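Local atomic coordinates of ferritin heavy chain (Trichoplusia ni, PDB entry 1Z6O), a protein that oxidises ferrous iron with oxygen and, together with the light chain, stores it in a soluble, non-toxic form as ferric hydroxide. Residues L40-H45 / L109-S114; S117-S122 / E151-G156; N125-C130 / D143-D148. One frame throughout, in Å; residues are numbered along the deposited sequence.

Contact 1 (L40-H45 / L109-S114); sequences LAMGAH and LEHALS
Met42 has its CG anti to its own carbonyl carbon (chi1 -70°) and runs extended from there to CE. His111, with CG anti to the backbone N (chi1 -179°), turns its imidazole to meet that methyl. The two side chains join helix 19-47 to helix 105-132 in the four-helix bundle of the ferritin fold. With the nearest alpha carbons, Met42 CA and Ala112 CA, 9.2 Å apart, the backbones stay well separated, and the long methionine does the bridging from its side. Its sulfur is not what touches: CE makes every contact. The methyl comes obliquely to the imidazole, 3.7 Å from His111 CG, and also lies 3.8 Å from His111 CB, so it rests beside CB, CG and the ND1 side of the ring. The same methyl also touches the helix backbone, 4.0 Å from Ala112 N, with the apolar Ala112 CB at 4.5 Å from CE. The polar end of the imidazole is served from the loop ahead of helix 105-132, where Trp102 NE1, which can only donate, is hydrogen-bonded to His111 ND1; this fixes the rotation of the ring and marks ND1 as the acceptor. Trp102 also packs on Met42, and Phe60 of helix 54-80 touches the same methionine, so its side chain is lodged among aromatic groups. The bound iron is about 11 Å from the side chain of Ala112, which makes this interior packing beside the metal site and not part of its first shell. The shortest approach is Met42 CE to His111 ND1, 3.4 Å.

Contact 2 (S117-S122 / E151-G156); sequences SDVTKS and EEQYKG
Thr120 and Gln153 carry this contact, each with 69 Å² buried by the other segment. They sit where the two helix segments come nearest, their CA atoms 6.1 Å apart, and their side chains run alongside each other, pointing opposite ways. The local axes approach to 9.8 Å and run nearly antiparallel, at 153°. Thr120 OG1 lies against the start of the glutamine chain, 3.2 Å from Gln153 CB, and 3.1 Å from Gln153 NE2. A bend at chi2 (-49°) brings the Gln153 amide against Val119, whose side chain lies across it; Val119 CG1 packs 3.6 Å from Gln153 NE2. Both polar ends find their main partner in one residue, Glu116, a turn earlier on helix 105-132: its backbone O is hydrogen-bonded to Thr120 OG1, and its carboxylate OE1 to Gln153 NE2. The other branch of the threonine, CG2, meets Tyr154 obliquely near the phenol end, 3.9 Å from Tyr154 OH. The same ring also lies against a neighbouring heavy chain, whose Arg81 makes a cation-pi contact with it. With an alanine at Gln153, the Glu116 carboxylate would probably lose this amide partner, and a gap would be likely beside Val119 and Thr120. The bound iron, held by Glu32, Glu67 and His70, is only about 4 Å from the Gln153 side chain. Glu116 is inferred to bind the second iron, so this glutamine is well placed to position that ligand from the second shell, consistent with the diiron ferroxidase centre of a heavy-chain ferritin bundle.

Contact 3 (N125-C130 / D143-D148); sequences NVIKAC and DYLTGD
Val126 and Ile127 meet Leu145 and Thr146 without any ring or amide between them; the flat groups lie at the margins. On the 143-148 side the Tyr144 ring turns from the interface to the ring of Tyr77 on helix 54-80, their planes about 20° apart. On the 125-130 side the Asn125 amide, also outside the apolar core, takes a hydrogen bond from Lys128 one turn on: NZ is 3.2 Å from Asn125 OD1 and stands 46° out of the carbonyl plane. Between these margins, Leu145 is the central residue of the packing. Its side chain lies across that of Val126, with Leu145 CD1 3.5 Å from Val126 CG1 and 4.0 Å from Ile127 CG1. Ile127 lies alongside the leucine, pointing the other way, with its CG1 3.7 Å from Leu145 CB. The two residues also mark the nearest backbone approach, 6.9 Å from Ile127 CA to Leu145 CA. Here helices 105-132 and 139-168 form the antiparallel hairpin that supplies one half of the ferritin four-helix bundle, their local axes 9.8 Å apart. Cys130, at the end of the packed segment, adds a covalent tie: its disulfide to Cys21 pins helix 105-132 to helix 19-47. The second helix carries a wider pi-type turn at 145-148, just where Leu145 and Thr146 meet helix 105-132. With CG1 beside the backbone N (chi1 -75°), the extended Ile127 chain carries CD1 to 3.4 Å from Thr146 OG1, a hydroxyl whose hydrogen bond is to Val142 O of its own helix. Two other heavy chains close in: Asp143 packs on Asp143 of one neighbouring subunit and on Thr146 of another, consistent with a three-fold junction.

From the N terminus the chain first enters helix 19-47, whose far end takes part in contact 1. That contact closes only after helix 54-80 and the long connection to helix 105-132, so it spans 63 residues and ties the first helix to the third. Contact 2 opens next along helix 105-132, followed by contact 3, and both are answered by helix 139-168 in reverse order: contact 3 closes after 12 residues, which include the loop between the two helices, contact 2 after 28, so the smaller lies within the larger and none cross. All three share helix 105-132, contacts 1 and 3 lying on opposite sides of the chain's centre, and each touches a neighbouring heavy chain.

Contact 1 (L40-H45 / L109-S114)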
loop_
_atom_site.group_PDB
_atom_site.type_symbol
_atom_site.label_atom_id
_atom_site.label_comp_id
_atom_site.label_asym_id
_atom_site.label_seq_id
_atom_site.Cartn_x
_atom_site.Cartn_y
_atom_site.Cartn_z
ATOM N N LEU M 40 8.977 -48.195 12.203
ATOM C CA LEU M 40 8.390 -47.686 13.454
ATOM C C LEU M 40 9.228 -48.167 14.633
ATOM O O LEU M 40 9.432 -47.436 15.598
ATOM C CB LEU M 40 6.957 -48.200 13.679
ATOM C CG LEU M 40 5.763 -47.516 13.019
ATOM C CD1 LEU M 40 4.467 -48.203 13.507
ATOM C CD2 LEU M 40 5.752 -46.022 13.389
ATOM N N ALA M 41 9.684 -49.416 14.572
ATOM C CA ALA M 41 10.494 -49.962 15.662
ATOM C C ALA M 41 11.841 -49.240 15.755
ATOM O O ALA M 41 12.380 -49.073 16.853
ATOM C CB ALA M 41 10.698 -51.479 15.470
ATOM N N MET M 42 12.399 -48.818 14.619
ATOM C CA MET M 42 13.659 -48.075 14.652
ATOM C C MET M 42 13.408 -46.708 15.280
ATOM O O MET M 42 14.202 -46.233 16.091
ATOM C CB MET M 42 14.231 -47.878 13.244
ATOM C CG MET M 42 14.741 -49.152 12.598
ATOM S SD MET M 42 15.608 -48.747 11.032
ATOM C CE MET M 42 16.111 -50.401 10.494
ATOM N N GLY M 43 12.307 -46.068 14.896
ATOM C CA GLY M 43 11.985 -44.771 15.480
ATOM C C GLY M 43 11.833 -44.896 16.993
ATOM O O GLY M 43 12.320 -44.058 17.761
ATOM N N ALA M 44 11.153 -45.951 17.430
ATOM C CA ALA M 44 10.946 -46.188 18.862
ATOM C C ALA M 44 12.285 -46.380 19.587
ATOM O O ALA M 44 12.491 -45.858 20.682
ATOM C CB ALA M 44 10.069 -47.439 19.062
ATOM N N HIS M 45 13.192 -47.141 18.982
ATOM C CA HIS M 45 14.494 -47.388 19.605
ATOM C C HIS M 45 15.292 -46.102 19.820
ATOM O O HIS M 45 15.816 -45.863 20.907
ATOM C CB HIS M 45 15.328 -48.353 18.745
ATOM C CG HIS M 45 16.736 -48.523 19.232
ATOM N ND1 HIS M 45 17.071 -49.386 20.256
ATOM C CD2 HIS M 45 17.886 -47.904 18.869
ATOM C CE1 HIS M 45 18.368 -49.292 20.502
ATOM N NE2 HIS M 45 18.887 -48.400 19.674
ATOM N N LEU M 109 21.263 -47.668 10.005
ATOM C CA LEU M 109 21.329 -47.203 8.613
ATOM C C LEU M 109 21.641 -48.368 7.670
ATOM O O LEU M 109 21.080 -48.455 6.572
ATOM C CB LEU M 109 22.400 -46.112 8.454
ATOM C CG LEU M 109 22.063 -44.754 9.088
ATOM C CD1 LEU M 109 23.314 -43.869 9.113
ATOM C CD2 LEU M 109 20.931 -44.076 8.293
ATOM N N GLU M 110 22.537 -49.263 8.086
ATOM C CA GLU M 110 22.880 -50.411 7.242
ATOM C C GLU M 110 21.707 -51.372 7.132
ATOM O O GLU M 110 21.490 -51.986 6.085
ATOM C CB GLU M 110 24.114 -51.139 7.797
ATOM C CG GLU M 110 25.397 -50.296 7.668
ATOM C CD GLU M 110 26.655 -51.070 8.079
ATOM O OE1 GLU M 110 26.539 -52.029 8.864
ATOM O OE2 GLU M 110 27.763 -50.707 7.637
ATOM N N HIS M 111 20.952 -51.517 8.215
ATOM C CA HIS M 111 19.779 -52.387 8.181
ATOM C C HIS M 111 18.748 -51.739 7.233
ATOM O O HIS M 111 18.146 -52.418 6.402
ATOM C CB HIS M 111 19.180 -52.533 9.594
ATOM C CG HIS M 111 17.983 -53.437 9.652
ATOM N ND1 HIS M 111 17.201 -53.564 10.779
ATOM C CD2 HIS M 111 17.432 -54.252 8.721
ATOM C CE1 HIS M 111 16.218 -54.415 10.539
ATOM N NE2 HIS M 111 16.334 -54.846 9.298
ATOM N N ALA M 112 18.542 -50.425 7.351
ATOM C CA ALA M 112 17.591 -49.742 6.460
ATOM C C ALA M 112 18.022 -49.906 4.993
ATOM O O ALA M 112 17.192 -50.148 4.113
ATOM C CB ALA M 112 17.507 -48.249 6.804
ATOM N N LEU M 113 19.315 -49.759 4.729
ATOM C CA LEU M 113 19.819 -49.904 3.358
ATOM C C LEU M 113 19.506 -51.311 2.828
ATOM O O LEU M 113 19.084 -51.481 1.687
ATOM C CB LEU M 113 21.335 -49.652 3.321
ATOM C CG LEU M 113 22.070 -49.841 1.981
ATOM C CD1 LEU M 113 21.427 -48.970 0.887
ATOM C CD2 LEU M 113 23.555 -49.461 2.171
ATOM N N SER M 114 19.710 -52.319 3.668
ATOM C CA SER M 114 19.432 -53.702 3.287
ATOM C C SER M 114 17.925 -53.927 3.060
ATOM O O SER M 114 17.528 -54.651 2.146
ATOM C CB SER M 114 19.963 -54.643 4.382
ATOM O OG SER M 114 19.543 -55.966 4.143
#

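Contact 2 (S117-S122 / E151-G156)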
loop_
_atom_site.group_PDB
_atom_site.type_symbol
_atom_site.label_atom_id
_atom_site.label_comp_id
_atom_site.label_asym_id
_atom_site.label_seq_id
_atom_site.Cartn_x
_atom_site.Cartn_y
_atom_site.Cartn_z
ATOM N N SER M 117 17.123 -52.320 -0.240
ATOM C CA SER M 117 17.700 -53.154 -1.290
ATOM C C SER M 117 16.757 -54.355 -1.561
ATOM O O SER M 117 16.534 -54.745 -2.718
ATOM C CB SER M 117 19.108 -53.623 -0.828
ATOM O OG SER M 117 19.698 -54.458 -1.794
ATOM N N ASP M 118 16.204 -54.943 -0.502
ATOM C CA ASP M 118 15.258 -56.062 -0.657
ATOM C C ASP M 118 13.974 -55.599 -1.348
ATOM O O ASP M 118 13.403 -56.317 -2.180
ATOM C CB ASP M 118 14.859 -56.650 0.701
ATOM C CG ASP M 118 15.970 -57.453 1.341
ATOM O OD1 ASP M 118 16.904 -57.866 0.620
ATOM O OD2 ASP M 118 15.896 -57.684 2.566
ATOM N N VAL M 119 13.499 -54.410 -0.990
ATOM C CA VAL M 119 12.285 -53.881 -1.613
ATOM C C VAL M 119 12.527 -53.612 -3.099
ATOM O O VAL M 119 11.667 -53.890 -3.933
ATOM C CB VAL M 119 11.810 -52.577 -0.906
ATOM C CG1 VAL M 119 10.730 -51.875 -1.743
ATOM C CG2 VAL M 119 11.255 -52.922 0.478
ATOM N N THR M 120 13.702 -53.088 -3.437
ATOM C CA THR M 120 14.018 -52.805 -4.839
ATOM C C THR M 120 13.994 -54.098 -5.654
ATOM O O THR M 120 13.436 -54.160 -6.752
ATOM C CB THR M 120 15.404 -52.153 -4.955
ATOM O OG1 THR M 120 15.397 -50.933 -4.206
ATOM C CG2 THR M 120 15.756 -51.849 -6.427
ATOM N N LYS M 121 14.603 -55.137 -5.109
ATOM C CA LYS M 121 14.638 -56.428 -5.784
ATOM C C LYS M 121 13.211 -56.981 -5.932
ATOM O O LYS M 121 12.844 -57.536 -6.972
ATOM C CB LYS M 121 15.503 -57.384 -4.963
ATOM C CG LYS M 121 15.695 -58.753 -5.561
ATOM C CD LYS M 121 16.674 -59.544 -4.690
ATOM C CE LYS M 121 16.719 -61.007 -5.100
ATOM N NZ LYS M 121 17.546 -61.824 -4.160
ATOM N N SER M 122 12.400 -56.821 -4.895
ATOM C CA SER M 122 11.026 -57.307 -4.953
ATOM C C SER M 122 10.207 -56.550 -6.016
ATOM O O SER M 122 9.429 -57.156 -6.759
ATOM C CB SER M 122 10.373 -57.183 -3.564
ATOM O OG SER M 122 9.015 -57.575 -3.628
ATOM N N GLU M 151 12.330 -45.313 -9.036
ATOM C CA GLU M 151 12.977 -44.000 -8.924
ATOM C C GLU M 151 13.201 -43.678 -7.436
ATOM O O GLU M 151 14.308 -43.318 -7.014
ATOM C CB GLU M 151 12.079 -42.933 -9.559
ATOM C CG GLU M 151 12.521 -41.490 -9.337
ATOM C CD GLU M 151 13.831 -41.162 -10.023
ATOM O OE1 GLU M 151 14.260 -41.942 -10.903
ATOM O OE2 GLU M 151 14.431 -40.116 -9.694
ATOM N N GLU M 152 12.151 -43.832 -6.638
ATOM C CA GLU M 152 12.248 -43.562 -5.207
ATOM C C GLU M 152 13.241 -44.523 -4.536
ATOM O O GLU M 152 13.993 -44.131 -3.632
ATOM C CB GLU M 152 10.870 -43.708 -4.553
ATOM C CG GLU M 152 10.685 -42.805 -3.359
ATOM C CD GLU M 152 10.655 -41.328 -3.749
ATOM O OE1 GLU M 152 10.753 -40.469 -2.844
ATOM O OE2 GLU M 152 10.528 -41.028 -4.961
ATOM N N GLN M 153 13.241 -45.783 -4.968
ATOM C CA GLN M 153 14.154 -46.770 -4.387
ATOM C C GLN M 153 15.620 -46.442 -4.614
ATOM O O GLN M 153 16.412 -46.475 -3.672
ATOM C CB GLN M 153 13.896 -48.176 -4.958
ATOM C CG GLN M 153 12.616 -48.852 -4.449
ATOM C CD GLN M 153 12.510 -48.794 -2.937
ATOM O OE1 GLN M 153 11.673 -48.073 -2.397
ATOM N NE2 GLN M 153 13.377 -49.535 -2.242
ATOM N N TYR M 154 15.999 -46.143 -5.858
ATOM C CA TYR M 154 17.410 -45.878 -6.119
ATOM C C TYR M 154 17.915 -44.624 -5.436
ATOM O O TYR M 154 19.031 -44.613 -4.916
ATOM C CB TYR M 154 17.697 -45.850 -7.629
ATOM C CG TYR M 154 17.617 -47.239 -8.246
ATOM C CD1 TYR M 154 16.601 -47.568 -9.145
ATOM C CD2 TYR M 154 18.539 -48.237 -7.897
ATOM C CE1 TYR M 154 16.497 -48.865 -9.682
ATOM C CE2 TYR M 154 18.448 -49.532 -8.433
ATOM C CZ TYR M 154 17.421 -49.834 -9.325
ATOM O OH TYR M 154 17.324 -51.097 -9.868
ATOM N N LYS M 155 17.104 -43.570 -5.414
ATOM C CA LYS M 155 17.517 -42.340 -4.734
ATOM C C LYS M 155 17.653 -42.616 -3.235
ATOM O O LYS M 155 18.602 -42.160 -2.590
ATOM C CB LYS M 155 16.476 -41.229 -4.935
ATOM C CG LYS M 155 16.446 -40.659 -6.341
ATOM C CD LYS M 155 15.458 -39.495 -6.438
ATOM C CE LYS M 155 14.050 -39.904 -5.993
ATOM N NZ LYS M 155 13.048 -38.810 -6.151
ATOM N N GLY M 156 16.694 -43.361 -2.686
ATOM C CA GLY M 156 16.714 -43.678 -1.261
ATOM C C GLY M 156 17.921 -44.509 -0.851
ATOM O O GLY M 156 18.515 -44.273 0.203
#

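Contact 3 (N125-C130 / D143-D148)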
loop_
_atom_site.group_PDB
_atom_site.type_symbol
_atom_site.label_atom_id
_atom_site.label_comp_id
_atom_site.label_asym_id
_atom_site.label_seq_id
_atom_site.Cartn_x
_atom_site.Cartn_y
_atom_site.Cartn_z
ATOM N N ASN M 125 10.964 -57.791 -9.318
ATOM C CA ASN M 125 10.291 -59.069 -9.561
ATOM C C ASN M 125 8.809 -58.879 -9.890
ATOM O O ASN M 125 8.236 -59.668 -10.636
ATOM C CB ASN M 125 10.461 -60.014 -8.368
ATOM C CG ASN M 125 11.843 -60.647 -8.347
ATOM O OD1 ASN M 125 12.399 -60.958 -9.401
ATOM N ND2 ASN M 125 12.397 -60.845 -7.161
ATOM N N VAL M 126 8.175 -57.843 -9.341
ATOM C CA VAL M 126 6.770 -57.573 -9.689
ATOM C C VAL M 126 6.760 -57.132 -11.161
ATOM O O VAL M 126 5.903 -57.539 -11.955
ATOM C CB VAL M 126 6.167 -56.426 -8.832
ATOM C CG1 VAL M 126 4.717 -56.143 -9.279
ATOM C CG2 VAL M 126 6.195 -56.813 -7.337
ATOM N N ILE M 127 7.720 -56.284 -11.524
ATOM C CA ILE M 127 7.821 -55.813 -12.901
ATOM C C ILE M 127 7.974 -57.015 -13.855
ATOM O O ILE M 127 7.290 -57.098 -14.885
ATOM C CB ILE M 127 9.029 -54.843 -13.055
ATOM C CG1 ILE M 127 8.665 -53.485 -12.428
ATOM C CG2 ILE M 127 9.402 -54.677 -14.533
ATOM C CD1 ILE M 127 9.877 -52.552 -12.244
ATOM N N LYS M 128 8.859 -57.947 -13.511
ATOM C CA LYS M 128 9.054 -59.135 -14.354
ATOM C C LYS M 128 7.761 -59.930 -14.506
ATOM O O LYS M 128 7.401 -60.340 -15.612
ATOM C CB LYS M 128 10.116 -60.074 -13.766
ATOM C CG LYS M 128 11.504 -59.513 -13.685
ATOM C CD LYS M 128 12.493 -60.605 -13.276
ATOM C CE LYS M 128 13.860 -60.021 -12.923
ATOM N NZ LYS M 128 13.835 -59.250 -11.644
ATOM N N ALA M 129 7.070 -60.171 -13.396
ATOM C CA ALA M 129 5.819 -60.922 -13.451
ATOM C C ALA M 129 4.772 -60.218 -14.314
ATOM O O ALA M 129 4.056 -60.857 -15.088
ATOM C CB ALA M 129 5.259 -61.134 -12.034
ATOM N N CYS M 130 4.684 -58.896 -14.182
ATOM C CA CYS M 130 3.694 -58.124 -14.916
ATOM C C CYS M 130 4.030 -57.937 -16.384
ATOM O O CYS M 130 3.139 -57.823 -17.221
ATOM C CB CYS M 130 3.499 -56.753 -14.240
ATOM S SG CYS M 130 2.788 -56.921 -12.562
ATOM N N ASP M 143 5.419 -49.637 -16.305
ATOM C CA ASP M 143 5.913 -48.264 -16.433
ATOM C C ASP M 143 5.765 -47.498 -15.115
ATOM O O ASP M 143 6.661 -46.758 -14.709
ATOM C CB ASP M 143 5.120 -47.537 -17.523
ATOM C CG ASP M 143 5.503 -46.070 -17.633
ATOM O OD1 ASP M 143 6.562 -45.815 -18.202
ATOM O OD2 ASP M 143 4.766 -45.193 -17.130
ATOM N N TYR M 144 4.630 -47.676 -14.452
ATOM C CA TYR M 144 4.376 -47.015 -13.174
ATOM C C TYR M 144 5.374 -47.475 -12.102
ATOM O O TYR M 144 5.950 -46.661 -11.368
ATOM C CB TYR M 144 2.951 -47.329 -12.718
ATOM C CG TYR M 144 2.570 -46.689 -11.405
ATOM C CD1 TYR M 144 2.597 -45.299 -11.253
ATOM C CD2 TYR M 144 2.157 -47.462 -10.325
ATOM C CE1 TYR M 144 2.214 -44.696 -10.054
ATOM C CE2 TYR M 144 1.768 -46.867 -9.116
ATOM C CZ TYR M 144 1.799 -45.486 -8.995
ATOM O OH TYR M 144 1.402 -44.889 -7.820
ATOM N N LEU M 145 5.578 -48.784 -12.001
ATOM C CA LEU M 145 6.520 -49.312 -11.011
ATOM C C LEU M 145 7.949 -48.876 -11.317
ATOM O O LEU M 145 8.742 -48.627 -10.410
ATOM C CB LEU M 145 6.467 -50.845 -10.988
ATOM C CG LEU M 145 5.135 -51.418 -10.470
ATOM C CD1 LEU M 145 5.103 -52.927 -10.669
ATOM C CD2 LEU M 145 4.963 -51.065 -8.989
ATOM N N THR M 146 8.279 -48.791 -12.597
ATOM C CA THR M 146 9.632 -48.415 -12.981
ATOM C C THR M 146 9.915 -46.924 -12.771
ATOM O O THR M 146 10.918 -46.554 -12.157
ATOM C CB THR M 146 9.905 -48.755 -14.463
ATOM O OG1 THR M 146 9.716 -50.160 -14.680
ATOM C CG2 THR M 146 11.341 -48.388 -14.839
ATOM N N GLY M 147 9.016 -46.077 -13.260
ATOM C CA GLY M 147 9.223 -44.639 -13.174
ATOM C C GLY M 147 8.939 -43.973 -11.843
ATOM O O GLY M 147 9.488 -42.915 -11.545
ATOM N N ASP M 148 8.066 -44.568 -11.047
ATOM C CA ASP M 148 7.731 -44.005 -9.744
ATOM C C ASP M 148 8.407 -44.756 -8.606
ATOM O O ASP M 148 9.210 -44.192 -7.866
ATOM C CB ASP M 148 6.223 -44.047 -9.522
ATOM C CG ASP M 148 5.507 -42.892 -10.183
ATOM O OD1 ASP M 148 5.212 -41.899 -9.479
ATOM O OD2 ASP M 148 5.248 -42.972 -11.406
#